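Long-range contacts in D-alanyl-D-alanine carboxypeptidase DacB2 (Mycobacterium tuberculosis H37Rv, PDB 4RYE), which shows D,D-carboxypeptidase activity in vitro and probably trims the D-Ala-D-Ala end of peptidoglycan stem peptides in cell wall biogenesis: residues L131-T139 and G151-I161; N193-Y201 and W247-F258. All coordinates share one frame; numbering follows the deposited sequence.

Contact 1 (L131-T139 and G151-I161); sequences LGATSTHAT and GASTAHDLVVI
Asp157, in the first turn of helix 155-166, turns its carboxylate onto the loop 131-139, and the tight part of the contact gathers round its OD2. Ser135 N reaches Asp157 OD2 at 2.8 Å on the syn side, with a bent N-H...O angle of 135°. From the anti side the hydroxyl of Thr136 donates to the same oxygen, Thr136 OG1 to Asp157 OD2 2.8 Å, and that hydroxyl in turn accepts from Ser153 OG at 2.9 Å. With CG anti to the carbonyl carbon (chi1 -75°), Asp157 keeps its carboxylate against the loop backbone, where a short acidic side chain can take two donors at once. Its backbone N is bound by the hydroxyl of Thr154, the N-cap, Thr154 OG1 accepting from Asp157 N at 2.9 Å. Further along, His137 and Ala152 exchange two backbone bonds, forming a single antiparallel hydrogen-bonded bridge.

The other carboxylate oxygen belongs to the looser, wetter side. Asp157 OD1 takes a 2.6 Å bond from a water that also meets Ser135 OG, and His156 ND1 approaches it in the plane of the imidazole. Around the Schellman turn at Gly132, whose positive phi suits a residue without CB, the side-chain contacts are apolar and wider. Leu131, just before it, has CB 4.2 Å from Val160 CG1, though Leu131 O comes within 3.5 Å of that methyl; Ala133, just after it and small enough to sit close to the helix, presents CB to Ile161 CD1.

This connection thus joins helix 117-130 to helix 155-166. Leu131 and Ile161 both continue onto Leu55 of helix 50-60, which begins with Lys50, probably the catalytic proton acceptor, and helix 155-166 also lies on strands 22-27 and 228-237 through Ala155, Leu158 and Val159.

Contact 2 (N193-Y201 and W247-F258); sequences NQDELLQRY and WDQAATLFDWGF
Leu197 pushes its CD2 methyl into the edge of the Phe254 ring, 3.5 Å from Phe254 CE2, at the apolar centre where the short helix 197-200 packs on helix 246-259, a helix lying on the antiparallel sheet of this penicillin-binding, serine beta-lactamase-like fold. The branched leucine also reaches Ala250 CB, whose small size lets the helices come close. Phe254 and Ala250 continue onto Ile232 of the sheet.

Next to this centre, Tyr201 lays its ring across the helix. Tyr201 CD1 sits 3.6 Å from Ala251 CB, and the ring lies oblique to that of Phe254, their planes 32° apart. On the other flank the broad Trp247 indole takes Glu196 CB over its six-membered ring, 3.8 Å from the centroid, in a CH-pi contact, with the backbone N of Glu196 and Leu197 over a face too. Asp195 OD1, 3.5 Å from Trp247 CZ3, accepts from Leu197 N from above the carboxylate plane and caps the turn into helix 197-200.

Outward, the surroundings turn polar. Arg200 NE and NH2 both reach Glu196 OE1 by weak, bent hydrogen bonds within a salt bridge, Arg200 NH2 to Glu196 OE1 2.7 Å, and the guanidinium holds one face over Trp247 CD1, nearly parallel to the indole. Tyr201 swings CG away from its own backbone N (chi1 -164°), which sends the ring toward helix 246-259; Arg225 makes a cation-pi contact with it. The Tyr201 OH donates to Asp255 OD1 at 2.6 Å, meeting the oxygen on its anti side, 29° out of the carboxylate plane.

In the fold
Contacts 1 and 2 lie about 22 Å apart between centres and do not touch. Each involves a helix resting on the main antiparallel sheet, where both meet strand 228-237; contact 1 also reaches helix 50-60, contact 2 strand 218-225. Both are partly buried, but contact 1 lies nearer the chain centre (about 11 Å against 14 Å, centre to centre). Their chemistry is nearly reversed: 131-139 with 151-161 buries a carboxylate among hydroxyls and backbone, with apolar packing to one side; 193-201 with 247-258 has an aromatic and aliphatic middle and charges at its rim. Near probable active-site residues, Ile161 lies about 9 Å from Lys50, between side chains, and Gln194, marginal to contact 2, touches Ser102.

Contact 1 (L131-T139 and G151-I161)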
loop_
_atom_site.group_PDB
_atom_site.type_symbol
_atom_site.label_atom_id
_atom_site.label_comp_id
_atom_site.label_asym_id
_atom_site.label_seq_id
_atom_site.Cartn_x
_atom_site.Cartn_y
_atom_site.Cartn_z
ATOM N N LEU A 131 -11.801 -3.761 -10.080
ATOM C CA LEU A 131 -12.105 -2.836 -8.987
ATOM C C LEU A 131 -12.514 -1.448 -9.462
ATOM O O LEU A 131 -12.889 -0.592 -8.652
ATOM C CB LEU A 131 -10.898 -2.705 -8.067
ATOM C CG LEU A 131 -10.488 -3.981 -7.339
ATOM C CD1 LEU A 131 -9.250 -3.726 -6.497
ATOM C CD2 LEU A 131 -11.640 -4.464 -6.459
ATOM N N GLY A 132 -12.437 -1.217 -10.768
ATOM C CA GLY A 132 -12.757 0.094 -11.305
ATOM C C GLY A 132 -11.602 1.064 -11.147
ATOM O O GLY A 132 -11.756 2.263 -11.348
ATOM N N ALA A 133 -10.430 0.547 -10.799
ATOM C CA ALA A 133 -9.235 1.380 -10.721
ATOM C C ALA A 133 -8.595 1.486 -12.108
ATOM O O ALA A 133 -7.581 0.848 -12.392
ATOM C CB ALA A 133 -8.250 0.797 -9.705
ATOM N N THR A 134 -9.185 2.299 -12.975
ATOM C CA THR A 134 -8.813 2.283 -14.386
ATOM C C THR A 134 -7.694 3.267 -14.733
ATOM O O THR A 134 -7.301 3.402 -15.891
ATOM C CB THR A 134 -10.045 2.552 -15.252
ATOM O OG1 THR A 134 -10.596 3.819 -14.891
ATOM C CG2 THR A 134 -11.101 1.466 -15.011
ATOM N N SER A 135 -7.173 3.955 -13.723
ATOM C CA SER A 135 -6.002 4.791 -13.936
ATOM C C SER A 135 -4.761 4.109 -13.393
ATOM O O SER A 135 -3.701 4.724 -13.277
ATOM C CB SER A 135 -6.190 6.160 -13.289
ATOM O OG SER A 135 -7.330 6.785 -13.846
ATOM N N THR A 136 -4.894 2.828 -13.073
ATOM C CA THR A 136 -3.774 2.098 -12.496
ATOM C C THR A 136 -3.152 1.121 -13.483
ATOM O O THR A 136 -3.844 0.337 -14.117
ATOM C CB THR A 136 -4.208 1.368 -11.233
ATOM O OG1 THR A 136 -4.636 2.348 -10.281
ATOM C CG2 THR A 136 -3.048 0.584 -10.635
ATOM N N HIS A 137 -1.833 1.170 -13.597
ATOM C CA HIS A 137 -1.121 0.255 -14.474
ATOM C C HIS A 137 0.163 -0.167 -13.789
ATOM O O HIS A 137 1.050 0.657 -13.559
ATOM C CB HIS A 137 -0.795 0.943 -15.803
ATOM C CG HIS A 137 -0.042 0.074 -16.762
ATOM N ND1 HIS A 137 -0.603 -1.035 -17.361
ATOM C CD2 HIS A 137 1.233 0.141 -17.217
ATOM C CE1 HIS A 137 0.291 -1.609 -18.150
ATOM N NE2 HIS A 137 1.412 -0.917 -18.080
ATOM N N ALA A 138 0.253 -1.448 -13.443
ATOM C CA ALA A 138 1.476 -1.994 -12.858
ATOM C C ALA A 138 2.431 -2.376 -13.972
ATOM O O ALA A 138 1.997 -2.784 -15.050
ATOM C CB ALA A 138 1.157 -3.206 -12.019
ATOM N N THR A 139 3.731 -2.240 -13.713
ATOM C CA THR A 139 4.759 -2.693 -14.637
ATOM C C THR A 139 5.657 -3.734 -13.977
ATOM O O THR A 139 6.349 -4.479 -14.667
ATOM C CB THR A 139 5.653 -1.545 -15.134
ATOM O OG1 THR A 139 6.286 -0.917 -14.013
ATOM C CG2 THR A 139 4.842 -0.512 -15.923
ATOM N N GLY A 151 5.211 2.698 -14.083
ATOM C CA GLY A 151 3.843 2.351 -13.733
ATOM C C GLY A 151 3.093 3.591 -13.284
ATOM O O GLY A 151 3.649 4.703 -13.266
ATOM N N ALA A 152 1.832 3.408 -12.905
ATOM C CA ALA A 152 0.979 4.539 -12.593
ATOM C C ALA A 152 -0.141 4.140 -11.667
ATOM O O ALA A 152 -0.661 3.030 -11.747
ATOM C CB ALA A 152 0.393 5.125 -13.872
ATOM N N SER A 153 -0.516 5.066 -10.790
ATOM C CA SER A 153 -1.799 4.979 -10.096
ATOM C C SER A 153 -2.227 6.392 -9.722
ATOM O O SER A 153 -1.549 7.362 -10.066
ATOM C CB SER A 153 -1.711 4.073 -8.857
ATOM O OG SER A 153 -3.026 3.764 -8.382
ATOM N N THR A 154 -3.351 6.516 -9.027
ATOM C CA THR A 154 -3.821 7.824 -8.582
ATOM C C THR A 154 -4.185 7.665 -7.122
ATOM O O THR A 154 -4.373 6.533 -6.654
ATOM C CB THR A 154 -5.055 8.304 -9.373
ATOM O OG1 THR A 154 -6.151 7.401 -9.155
ATOM C CG2 THR A 154 -4.742 8.382 -10.883
ATOM N N ALA A 155 -4.268 8.775 -6.396
ATOM C CA ALA A 155 -4.692 8.725 -4.998
ATOM C C ALA A 155 -6.055 8.039 -4.890
ATOM O O ALA A 155 -6.277 7.192 -4.022
ATOM C CB ALA A 155 -4.740 10.136 -4.401
ATOM N N HIS A 156 -6.958 8.393 -5.797
ATOM C CA HIS A 156 -8.266 7.749 -5.880
ATOM C C HIS A 156 -8.154 6.237 -6.080
ATOM O O HIS A 156 -8.742 5.459 -5.317
ATOM C CB HIS A 156 -9.099 8.383 -7.004
ATOM C CG HIS A 156 -10.340 7.618 -7.336
ATOM N ND1 HIS A 156 -10.338 6.515 -8.170
ATOM C CD2 HIS A 156 -11.628 7.794 -6.950
ATOM C CE1 HIS A 156 -11.570 6.050 -8.283
ATOM N NE2 HIS A 156 -12.371 6.808 -7.557
ATOM N N ASP A 157 -7.416 5.800 -7.099
ATOM C CA ASP A 157 -7.273 4.357 -7.308
ATOM C C ASP A 157 -6.602 3.640 -6.136
ATOM O O ASP A 157 -6.956 2.504 -5.820
ATOM C CB ASP A 157 -6.497 4.045 -8.593
ATOM C CG ASP A 157 -7.322 4.263 -9.842
ATOM O OD1 ASP A 157 -8.407 4.876 -9.739
ATOM O OD2 ASP A 157 -6.876 3.834 -10.937
ATOM N N LEU A 158 -5.616 4.279 -5.507
ATOM C CA LEU A 158 -4.946 3.645 -4.374
ATOM C C LEU A 158 -5.922 3.331 -3.230
ATOM O O LEU A 158 -5.866 2.247 -2.655
ATOM C CB LEU A 158 -3.747 4.479 -3.875
ATOM C CG LEU A 158 -2.518 4.505 -4.788
ATOM C CD1 LEU A 158 -1.396 5.346 -4.155
ATOM C CD2 LEU A 158 -2.029 3.088 -5.061
ATOM N N VAL A 159 -6.814 4.259 -2.898
ATOM C CA VAL A 159 -7.766 3.992 -1.812
ATOM C C VAL A 159 -8.826 2.986 -2.241
ATOM O O VAL A 159 -9.336 2.234 -1.421
ATOM C CB VAL A 159 -8.405 5.275 -1.193
ATOM C CG1 VAL A 159 -7.325 6.188 -0.627
ATOM C CG2 VAL A 159 -9.288 6.036 -2.189
ATOM N N VAL A 160 -9.150 2.969 -3.527
ATOM C CA VAL A 160 -10.067 1.968 -4.051
ATOM C C VAL A 160 -9.440 0.590 -3.895
ATOM O O VAL A 160 -10.094 -0.379 -3.473
ATOM C CB VAL A 160 -10.412 2.261 -5.530
ATOM C CG1 VAL A 160 -11.114 1.062 -6.181
ATOM C CG2 VAL A 160 -11.288 3.529 -5.622
ATOM N N ILE A 161 -8.160 0.493 -4.216
ATOM C CA ILE A 161 -7.460 -0.787 -4.096
ATOM C C ILE A 161 -7.299 -1.174 -2.625
ATOM O O ILE A 161 -7.526 -2.329 -2.248
ATOM C CB ILE A 161 -6.084 -0.725 -4.811
ATOM C CG1 ILE A 161 -6.294 -0.771 -6.329
ATOM C CG2 ILE A 161 -5.173 -1.869 -4.369
ATOM C CD1 ILE A 161 -5.151 -0.173 -7.155
HETATM O O HOH W 1 -9.419 5.930 -11.852
#

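Contact 2 (N193-Y201 and W247-F258)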
loop_
_atom_site.group_PDB
_atom_site.type_symbol
_atom_site.label_atom_id
_atom_site.label_comp_id
_atom_site.label_asym_id
_atom_site.label_seq_id
_atom_site.Cartn_x
_atom_site.Cartn_y
_atom_site.Cartn_z
ATOM N N ASN A 193 6.970 -4.514 11.484
ATOM C CA ASN A 193 6.187 -3.721 10.559
ATOM C C ASN A 193 6.770 -2.313 10.462
ATOM O O ASN A 193 6.898 -1.624 11.473
ATOM C CB ASN A 193 4.739 -3.645 11.060
ATOM C CG ASN A 193 3.772 -3.178 9.991
ATOM O OD1 ASN A 193 4.111 -2.355 9.137
ATOM N ND2 ASN A 193 2.553 -3.700 10.034
ATOM N N GLN A 194 7.115 -1.881 9.254
ATOM C CA GLN A 194 7.738 -0.572 9.068
ATOM C C GLN A 194 6.743 0.589 9.041
ATOM O O GLN A 194 7.150 1.746 8.959
ATOM C CB GLN A 194 8.586 -0.559 7.792
ATOM C CG GLN A 194 7.777 -0.551 6.510
ATOM C CD GLN A 194 8.648 -0.660 5.268
ATOM O OE1 GLN A 194 9.864 -0.842 5.359
ATOM N NE2 GLN A 194 8.027 -0.539 4.099
ATOM N N ASP A 195 5.448 0.280 9.098
ATOM C CA ASP A 195 4.400 1.300 9.089
ATOM C C ASP A 195 4.302 1.972 10.453
ATOM O O ASP A 195 3.646 1.462 11.366
ATOM C CB ASP A 195 3.059 0.660 8.717
ATOM C CG ASP A 195 1.900 1.652 8.718
ATOM O OD1 ASP A 195 2.130 2.881 8.822
ATOM O OD2 ASP A 195 0.742 1.193 8.594
ATOM N N GLU A 196 4.939 3.131 10.578
ATOM C CA GLU A 196 5.021 3.837 11.855
ATOM C C GLU A 196 3.689 4.460 12.272
ATOM O O GLU A 196 3.509 4.861 13.419
ATOM C CB GLU A 196 6.104 4.910 11.786
ATOM C CG GLU A 196 7.479 4.341 11.475
ATOM C CD GLU A 196 8.596 5.261 11.890
ATOM O OE1 GLU A 196 8.300 6.398 12.316
ATOM O OE2 GLU A 196 9.772 4.844 11.798
ATOM N N LEU A 197 2.752 4.534 11.343
ATOM C CA LEU A 197 1.431 5.038 11.686
ATOM C C LEU A 197 0.788 4.149 12.760
ATOM O O LEU A 197 0.079 4.645 13.631
ATOM C CB LEU A 197 0.551 5.162 10.440
ATOM C CG LEU A 197 -0.417 6.352 10.410
ATOM C CD1 LEU A 197 0.329 7.666 10.624
ATOM C CD2 LEU A 197 -1.197 6.404 9.114
ATOM N N LEU A 198 1.068 2.845 12.719
ATOM C CA LEU A 198 0.521 1.919 13.716
ATOM C C LEU A 198 0.949 2.316 15.118
ATOM O O LEU A 198 0.171 2.226 16.068
ATOM C CB LEU A 198 0.967 0.485 13.427
ATOM C CG LEU A 198 0.432 -0.083 12.114
ATOM C CD1 LEU A 198 0.933 -1.489 11.920
ATOM C CD2 LEU A 198 -1.100 -0.048 12.104
ATOM N N GLN A 199 2.195 2.763 15.236
ATOM C CA GLN A 199 2.752 3.131 16.530
ATOM C C GLN A 199 2.444 4.573 16.943
ATOM O O GLN A 199 2.375 4.877 18.130
ATOM C CB GLN A 199 4.270 2.903 16.522
ATOM C CG GLN A 199 4.670 1.467 16.204
ATOM C CD GLN A 199 6.111 1.346 15.745
ATOM O OE1 GLN A 199 6.525 1.996 14.784
ATOM N NE2 GLN A 199 6.881 0.507 16.428
ATOM N N ARG A 200 2.272 5.463 15.975
ATOM C CA ARG A 200 2.147 6.885 16.304
ATOM C C ARG A 200 0.713 7.385 16.356
ATOM O O ARG A 200 0.430 8.422 16.968
ATOM C CB ARG A 200 2.906 7.731 15.284
ATOM C CG ARG A 200 4.402 7.503 15.266
ATOM C CD ARG A 200 4.953 7.893 13.905
ATOM N NE ARG A 200 6.403 7.753 13.828
ATOM C CZ ARG A 200 7.243 8.764 14.001
ATOM N NH1 ARG A 200 6.761 9.972 14.254
ATOM N NH2 ARG A 200 8.552 8.570 13.915
ATOM N N TYR A 201 -0.185 6.670 15.690
ATOM C CA TYR A 201 -1.551 7.152 15.523
ATOM C C TYR A 201 -2.574 6.140 16.033
ATOM O O TYR A 201 -2.883 5.180 15.328
ATOM C CB TYR A 201 -1.830 7.444 14.042
ATOM C CG TYR A 201 -3.061 8.293 13.867
ATOM C CD1 TYR A 201 -2.997 9.661 14.044
ATOM C CD2 TYR A 201 -4.291 7.723 13.568
ATOM C CE1 TYR A 201 -4.123 10.458 13.908
ATOM C CE2 TYR A 201 -5.434 8.518 13.424
ATOM C CZ TYR A 201 -5.338 9.880 13.604
ATOM O OH TYR A 201 -6.455 10.679 13.475
ATOM N N TRP A 247 4.478 11.023 7.913
ATOM C CA TRP A 247 3.716 10.516 9.056
ATOM C C TRP A 247 2.869 11.631 9.652
ATOM O O TRP A 247 1.734 11.392 10.086
ATOM C CB TRP A 247 4.627 9.920 10.143
ATOM C CG TRP A 247 5.536 8.800 9.680
ATOM C CD1 TRP A 247 6.894 8.742 9.817
ATOM C CD2 TRP A 247 5.149 7.584 9.012
ATOM N NE1 TRP A 247 7.376 7.573 9.274
ATOM C CE2 TRP A 247 6.327 6.845 8.775
ATOM C CE3 TRP A 247 3.926 7.053 8.590
ATOM C CZ2 TRP A 247 6.315 5.600 8.140
ATOM C CZ3 TRP A 247 3.916 5.814 7.956
ATOM C CH2 TRP A 247 5.103 5.103 7.742
ATOM N N ASP A 248 3.437 12.839 9.678
ATOM C CA ASP A 248 2.751 14.030 10.172
ATOM C C ASP A 248 1.510 14.333 9.335
ATOM O O ASP A 248 0.416 14.523 9.876
ATOM C CB ASP A 248 3.690 15.254 10.166
ATOM C CG ASP A 248 4.742 15.204 11.266
ATOM O OD1 ASP A 248 4.482 14.597 12.326
ATOM O OD2 ASP A 248 5.831 15.790 11.071
ATOM N N GLN A 249 1.683 14.376 8.016
ATOM C CA GLN A 249 0.590 14.746 7.125
ATOM C C GLN A 249 -0.510 13.689 7.125
ATOM O O GLN A 249 -1.687 14.015 7.004
ATOM C CB GLN A 249 1.102 15.017 5.700
ATOM C CG GLN A 249 -0.005 15.134 4.650
ATOM C CD GLN A 249 0.484 15.720 3.327
ATOM O OE1 GLN A 249 1.570 15.392 2.846
ATOM N NE2 GLN A 249 -0.315 16.604 2.745
ATOM N N ALA A 250 -0.132 12.422 7.264
ATOM C CA ALA A 250 -1.126 11.359 7.333
ATOM C C ALA A 250 -1.976 11.537 8.579
ATOM O O ALA A 250 -3.193 11.407 8.527
ATOM C CB ALA A 250 -0.464 9.976 7.323
ATOM N N ALA A 251 -1.332 11.821 9.703
ATOM C CA ALA A 251 -2.060 12.006 10.949
ATOM C C ALA A 251 -2.928 13.266 10.846
ATOM O O ALA A 251 -4.050 13.307 11.345
ATOM C CB ALA A 251 -1.092 12.101 12.119
ATOM N N THR A 252 -2.396 14.295 10.194
ATOM C CA THR A 252 -3.145 15.533 9.980
ATOM C C THR A 252 -4.405 15.294 9.131
ATOM O O THR A 252 -5.479 15.820 9.443
ATOM C CB THR A 252 -2.250 16.613 9.345
ATOM O OG1 THR A 252 -1.348 17.108 10.339
ATOM C CG2 THR A 252 -3.079 17.771 8.809
ATOM N N LEU A 253 -4.284 14.491 8.079
ATOM C CA LEU A 253 -5.433 14.183 7.219
ATOM C C LEU A 253 -6.483 13.334 7.920
ATOM O O LEU A 253 -7.677 13.608 7.807
ATOM C CB LEU A 253 -4.988 13.511 5.920
ATOM C CG LEU A 253 -4.351 14.467 4.910
ATOM C CD1 LEU A 253 -3.848 13.695 3.706
ATOM C CD2 LEU A 253 -5.356 15.552 4.486
ATOM N N PHE A 254 -6.038 12.319 8.656
ATOM C CA PHE A 254 -6.954 11.497 9.446
ATOM C C PHE A 254 -7.678 12.337 10.495
ATOM O O PHE A 254 -8.912 12.265 10.608
ATOM C CB PHE A 254 -6.197 10.332 10.117
ATOM C CG PHE A 254 -5.956 9.138 9.205
ATOM C CD1 PHE A 254 -6.990 8.586 8.449
ATOM C CD2 PHE A 254 -4.693 8.562 9.123
ATOM C CE1 PHE A 254 -6.761 7.478 7.623
ATOM C CE2 PHE A 254 -4.455 7.469 8.303
ATOM C CZ PHE A 254 -5.490 6.921 7.549
ATOM N N ASP A 255 -6.919 13.132 11.256
ATOM C CA ASP A 255 -7.497 14.020 12.265
ATOM C C ASP A 255 -8.542 14.946 11.635
ATOM O O ASP A 255 -9.639 15.126 12.171
ATOM C CB ASP A 255 -6.423 14.908 12.918
ATOM C CG ASP A 255 -5.629 14.196 14.011
ATOM O OD1 ASP A 255 -5.966 13.051 14.375
ATOM O OD2 ASP A 255 -4.662 14.807 14.520
ATOM N N TRP A 256 -8.180 15.560 10.513
ATOM C CA TRP A 256 -9.104 16.448 9.816
ATOM C C TRP A 256 -10.373 15.698 9.403
ATOM O O TRP A 256 -11.484 16.208 9.564
ATOM C CB TRP A 256 -8.438 17.086 8.597
ATOM C CG TRP A 256 -9.368 17.999 7.833
ATOM C CD1 TRP A 256 -9.554 19.341 8.024
ATOM C CD2 TRP A 256 -10.249 17.618 6.770
ATOM N NE1 TRP A 256 -10.492 19.813 7.140
ATOM C CE2 TRP A 256 -10.937 18.774 6.364
ATOM C CE3 TRP A 256 -10.523 16.408 6.127
ATOM C CZ2 TRP A 256 -11.890 18.754 5.331
ATOM C CZ3 TRP A 256 -11.466 16.393 5.105
ATOM C CH2 TRP A 256 -12.133 17.553 4.720
ATOM N N GLY A 257 -10.202 14.487 8.886
ATOM C CA GLY A 257 -11.327 13.681 8.448
ATOM C C GLY A 257 -12.242 13.263 9.589
ATOM O O GLY A 257 -13.464 13.212 9.434
ATOM N N PHE A 258 -11.656 12.937 10.733
ATOM C CA PHE A 258 -12.446 12.477 11.872
ATOM C C PHE A 258 -13.193 13.627 12.519
ATOM O O PHE A 258 -14.235 13.430 13.146
ATOM C CB PHE A 258 -11.558 11.738 12.896
ATOM C CG PHE A 258 -11.130 10.374 12.437
ATOM C CD1 PHE A 258 -12.063 9.467 11.956
ATOM C CD2 PHE A 258 -9.787 10.004 12.455
ATOM C CE1 PHE A 258 -11.664 8.204 11.518
ATOM C CE2 PHE A 258 -9.385 8.751 12.018
ATOM C CZ PHE A 258 -10.325 7.851 11.541
#